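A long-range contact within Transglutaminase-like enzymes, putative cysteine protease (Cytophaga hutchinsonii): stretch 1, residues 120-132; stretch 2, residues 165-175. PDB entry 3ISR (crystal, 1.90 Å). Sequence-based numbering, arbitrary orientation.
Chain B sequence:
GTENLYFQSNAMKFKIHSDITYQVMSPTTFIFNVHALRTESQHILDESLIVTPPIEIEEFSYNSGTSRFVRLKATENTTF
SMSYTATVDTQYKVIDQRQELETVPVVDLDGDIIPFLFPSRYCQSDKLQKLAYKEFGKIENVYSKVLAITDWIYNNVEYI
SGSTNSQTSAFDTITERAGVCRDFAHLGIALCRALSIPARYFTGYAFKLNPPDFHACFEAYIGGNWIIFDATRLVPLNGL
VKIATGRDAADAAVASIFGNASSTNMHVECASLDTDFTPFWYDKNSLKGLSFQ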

# COMPACT_ATOMS: atom_id res chain seq x y z
N SER B 120 9.10 -13.03 -0.10
CA SER B 120 10.29 -12.27 0.24
C SER B 120 9.97 -10.77 0.12
O SER B 120 8.85 -10.42 -0.22
CB SER B 120 11.43 -12.67 -0.69
OG SER B 120 11.07 -12.45 -2.03
N ARG B 121 10.94 -9.89 0.42
CA ARG B 121 10.67 -8.44 0.40
C ARG B 121 9.92 -7.94 -0.84
O ARG B 121 8.90 -7.23 -0.73
CB ARG B 121 11.98 -7.64 0.58
CG ARG B 121 11.84 -6.11 0.34
CD ARG B 121 10.85 -5.37 1.32
NE ARG B 121 10.81 -3.97 0.89
CZ ARG B 121 9.97 -3.47 -0.01
NH1 ARG B 121 9.03 -4.23 -0.58
NH2 ARG B 121 10.07 -2.19 -0.36
N TYR B 122 10.42 -8.28 -2.02
CA TYR B 122 9.85 -7.77 -3.27
C TYR B 122 8.90 -8.74 -3.96
O TYR B 122 8.45 -8.48 -5.07
CB TYR B 122 10.99 -7.40 -4.23
CG TYR B 122 11.91 -6.38 -3.60
CD1 TYR B 122 11.49 -5.06 -3.42
CD2 TYR B 122 13.18 -6.75 -3.15
CE1 TYR B 122 12.34 -4.12 -2.79
CE2 TYR B 122 14.03 -5.84 -2.54
CZ TYR B 122 13.61 -4.53 -2.37
OH TYR B 122 14.46 -3.64 -1.78
N CYS B 123 8.61 -9.88 -3.31
CA CYS B 123 7.79 -10.92 -3.93
C CYS B 123 6.76 -11.40 -2.91
O CYS B 123 6.94 -12.44 -2.25
CB CYS B 123 8.65 -12.10 -4.42
SG CYS B 123 9.99 -11.66 -5.53
N GLN B 124 5.68 -10.62 -2.76
CA GLN B 124 4.64 -10.87 -1.73
C GLN B 124 3.64 -11.89 -2.23
O GLN B 124 2.45 -11.58 -2.50
CB GLN B 124 3.96 -9.56 -1.33
CG GLN B 124 4.93 -8.42 -0.90
CD GLN B 124 5.22 -7.45 -2.04
OE1 GLN B 124 5.35 -7.85 -3.21
NE2 GLN B 124 5.31 -6.16 -1.70
N SER B 125 4.12 -13.12 -2.37
CA SER B 125 3.36 -14.19 -2.98
C SER B 125 2.15 -14.52 -2.13
O SER B 125 1.11 -14.93 -2.64
CB SER B 125 4.24 -15.44 -3.16
OG SER B 125 5.06 -15.67 -2.02
N ASP B 126 2.28 -14.29 -0.83
CA ASP B 126 1.16 -14.54 0.07
C ASP B 126 -0.01 -13.56 -0.15
O ASP B 126 -1.11 -13.85 0.27
CB ASP B 126 1.65 -14.52 1.53
CG ASP B 126 2.26 -13.19 1.95
OD1 ASP B 126 3.08 -12.63 1.19
OD2 ASP B 126 1.92 -12.69 3.04
N LYS B 127 0.22 -12.40 -0.76
CA LYS B 127 -0.88 -11.47 -1.06
C LYS B 127 -1.49 -11.69 -2.43
O LYS B 127 -2.44 -11.00 -2.83
CB LYS B 127 -0.39 -10.02 -0.96
CG LYS B 127 -0.01 -9.61 0.48
CD LYS B 127 0.43 -8.16 0.54
CE LYS B 127 -0.56 -7.28 1.30
NZ LYS B 127 0.06 -5.97 1.64
N LEU B 128 -0.93 -12.64 -3.16
CA LEU B 128 -1.32 -12.85 -4.56
C LEU B 128 -1.87 -14.25 -4.86
O LEU B 128 -2.04 -14.61 -6.02
CB LEU B 128 -0.11 -12.53 -5.48
CG LEU B 128 0.36 -11.07 -5.46
CD1 LEU B 128 1.66 -10.89 -6.25
CD2 LEU B 128 -0.71 -10.13 -5.99
N GLN B 129 -2.18 -15.02 -3.82
CA GLN B 129 -2.66 -16.40 -4.04
C GLN B 129 -4.00 -16.49 -4.81
O GLN B 129 -4.12 -17.28 -5.75
CB GLN B 129 -2.81 -17.15 -2.70
CG GLN B 129 -1.55 -17.27 -1.86
CD GLN B 129 -1.84 -17.88 -0.48
OE1 GLN B 129 -2.07 -19.08 -0.36
NE2 GLN B 129 -1.83 -17.04 0.57
N LYS B 130 -4.99 -15.69 -4.42
CA LYS B 130 -6.29 -15.75 -5.12
C LYS B 130 -6.16 -15.31 -6.54
O LYS B 130 -6.67 -15.97 -7.43
CB LYS B 130 -7.35 -14.90 -4.42
CG LYS B 130 -8.17 -15.69 -3.46
CD LYS B 130 -9.39 -14.90 -3.02
CE LYS B 130 -10.02 -15.54 -1.80
NZ LYS B 130 -10.49 -16.93 -2.12
N LEU B 131 -5.44 -14.21 -6.74
CA LEU B 131 -5.20 -13.66 -8.07
C LEU B 131 -4.50 -14.67 -8.96
O LEU B 131 -4.93 -14.88 -10.09
CB LEU B 131 -4.36 -12.36 -7.99
CG LEU B 131 -3.97 -11.64 -9.29
CD1 LEU B 131 -3.86 -10.13 -9.06
CD2 LEU B 131 -2.65 -12.19 -9.90
N ALA B 132 -3.43 -15.29 -8.47
CA ALA B 132 -2.66 -16.24 -9.28
C ALA B 132 -3.48 -17.47 -9.63
O ALA B 132 -3.39 -17.99 -10.74
CB ALA B 132 -1.37 -16.66 -8.57
N ASN B 165 11.51 2.10 -8.92
CA ASN B 165 12.69 2.35 -8.12
C ASN B 165 13.01 1.12 -7.27
O ASN B 165 12.37 0.07 -7.43
CB ASN B 165 12.52 3.61 -7.25
CG ASN B 165 11.30 3.55 -6.32
OD1 ASN B 165 10.95 2.49 -5.79
ND2 ASN B 165 10.67 4.69 -6.12
N SER B 166 13.98 1.24 -6.37
CA SER B 166 14.42 0.06 -5.63
C SER B 166 13.36 -0.43 -4.63
O SER B 166 13.41 -1.58 -4.18
CB SER B 166 15.75 0.32 -4.93
OG SER B 166 15.58 1.25 -3.88
N GLN B 167 12.40 0.42 -4.30
CA GLN B 167 11.33 0.04 -3.36
C GLN B 167 10.21 -0.76 -4.00
O GLN B 167 9.44 -1.44 -3.31
CB GLN B 167 10.75 1.28 -2.64
CG GLN B 167 11.76 1.98 -1.72
CD GLN B 167 11.13 3.11 -0.90
OE1 GLN B 167 9.93 3.37 -0.99
NE2 GLN B 167 11.95 3.76 -0.08
N THR B 168 10.10 -0.67 -5.33
CA THR B 168 9.04 -1.33 -6.08
C THR B 168 9.08 -2.85 -5.95
O THR B 168 10.16 -3.47 -6.03
CB THR B 168 9.13 -0.96 -7.58
OG1 THR B 168 9.25 0.47 -7.73
CG2 THR B 168 7.93 -1.44 -8.37
N SER B 169 7.91 -3.46 -5.79
CA SER B 169 7.80 -4.90 -5.58
C SER B 169 6.80 -5.50 -6.55
O SER B 169 6.07 -4.78 -7.24
CB SER B 169 7.31 -5.16 -4.14
OG SER B 169 5.98 -4.65 -3.96
N ALA B 170 6.73 -6.83 -6.55
CA ALA B 170 5.73 -7.53 -7.34
C ALA B 170 4.31 -7.02 -7.05
O ALA B 170 3.51 -6.91 -7.98
CB ALA B 170 5.79 -9.03 -7.09
N PHE B 171 4.01 -6.75 -5.78
CA PHE B 171 2.67 -6.30 -5.42
C PHE B 171 2.33 -4.96 -6.07
O PHE B 171 1.17 -4.71 -6.40
CB PHE B 171 2.49 -6.24 -3.89
CG PHE B 171 1.07 -6.07 -3.44
CD1 PHE B 171 0.16 -7.13 -3.53
CD2 PHE B 171 0.63 -4.85 -2.94
CE1 PHE B 171 -1.17 -6.98 -3.12
CE2 PHE B 171 -0.71 -4.70 -2.52
CZ PHE B 171 -1.60 -5.77 -2.61
N ASP B 172 3.34 -4.12 -6.28
CA ASP B 172 3.15 -2.85 -6.98
C ASP B 172 2.97 -3.08 -8.47
O ASP B 172 2.04 -2.54 -9.09
CB ASP B 172 4.32 -1.91 -6.75
CG ASP B 172 4.58 -1.67 -5.29
OD1 ASP B 172 3.59 -1.46 -4.54
OD2 ASP B 172 5.76 -1.68 -4.88
N THR B 173 3.84 -3.90 -9.05
CA THR B 173 3.87 -4.07 -10.51
C THR B 173 2.57 -4.69 -11.02
O THR B 173 2.14 -4.40 -12.13
CB THR B 173 5.11 -4.91 -10.95
OG1 THR B 173 6.29 -4.25 -10.46
CG2 THR B 173 5.22 -5.00 -12.48
N ILE B 174 1.94 -5.53 -10.19
CA ILE B 174 0.73 -6.21 -10.62
C ILE B 174 -0.41 -5.20 -10.94
O ILE B 174 -1.29 -5.49 -11.75
CB ILE B 174 0.32 -7.37 -9.63
CG1 ILE B 174 -0.66 -8.37 -10.26
CG2 ILE B 174 -0.30 -6.83 -8.36
CD1 ILE B 174 -0.18 -9.04 -11.55
N THR B 175 -0.38 -4.02 -10.32
CA THR B 175 -1.36 -2.96 -10.62
C THR B 175 -0.75 -1.85 -11.45
O THR B 175 -1.46 -1.25 -12.26
CB THR B 175 -1.97 -2.32 -9.34
OG1 THR B 175 -0.91 -1.87 -8.49
CG2 THR B 175 -2.82 -3.34 -8.59
O HOH W 1 7.07 -2.53 -2.11
O HOH W 2 14.67 -0.46 -1.59

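The start of the helix that opens after Ser169 is held by the loop at Tyr122 to Gln124, where the two backbones run closest (Tyr122 CA to Ser169 CA, 4.2 Å). Ala170 N donates to Tyr122 O at 2.8 Å and 174°, a short, nearly linear bond; one residue on, Phe171 N donates to Gln124 OE1 at 3.1 Å. Both amides lie in the first turn of the helix, where no preceding turn supplies carbonyl acceptors, so the loop provides them. The Gln124 amide works at both ends: its NE2 donates to Ser169 OG, the N-cap hydroxyl, at 2.8 Å. Arg121 NH2 reaches Gln167 O at 3.1 Å, and water 1 links Arg121 NH1 (3.0 Å) to Ser169 OG (3.0 Å). The Tyr122 ring lies along the turn before the helix, its edge meeting Ser169 CB (CD1 to CB, 4.2 Å), while water 2 joins Tyr122 OH to Ser166 OG.

Beyond these hydrogen bonds the contact is made by side-chain packing. Lys127 lies over one face of the Phe171 ring, with CD 4.3 Å and the charged NZ 4.7 Å from the Phe171 ring centroid, combining CH-pi and cation-pi contacts. Leu128 CD2 packs against Phe171 CD1 (4.0 Å) and Ile174 CG2 (4.1 Å); Leu131 CD1 meets Ile174 CG1 at 3.8 Å. Together the stretches bury 582 Å².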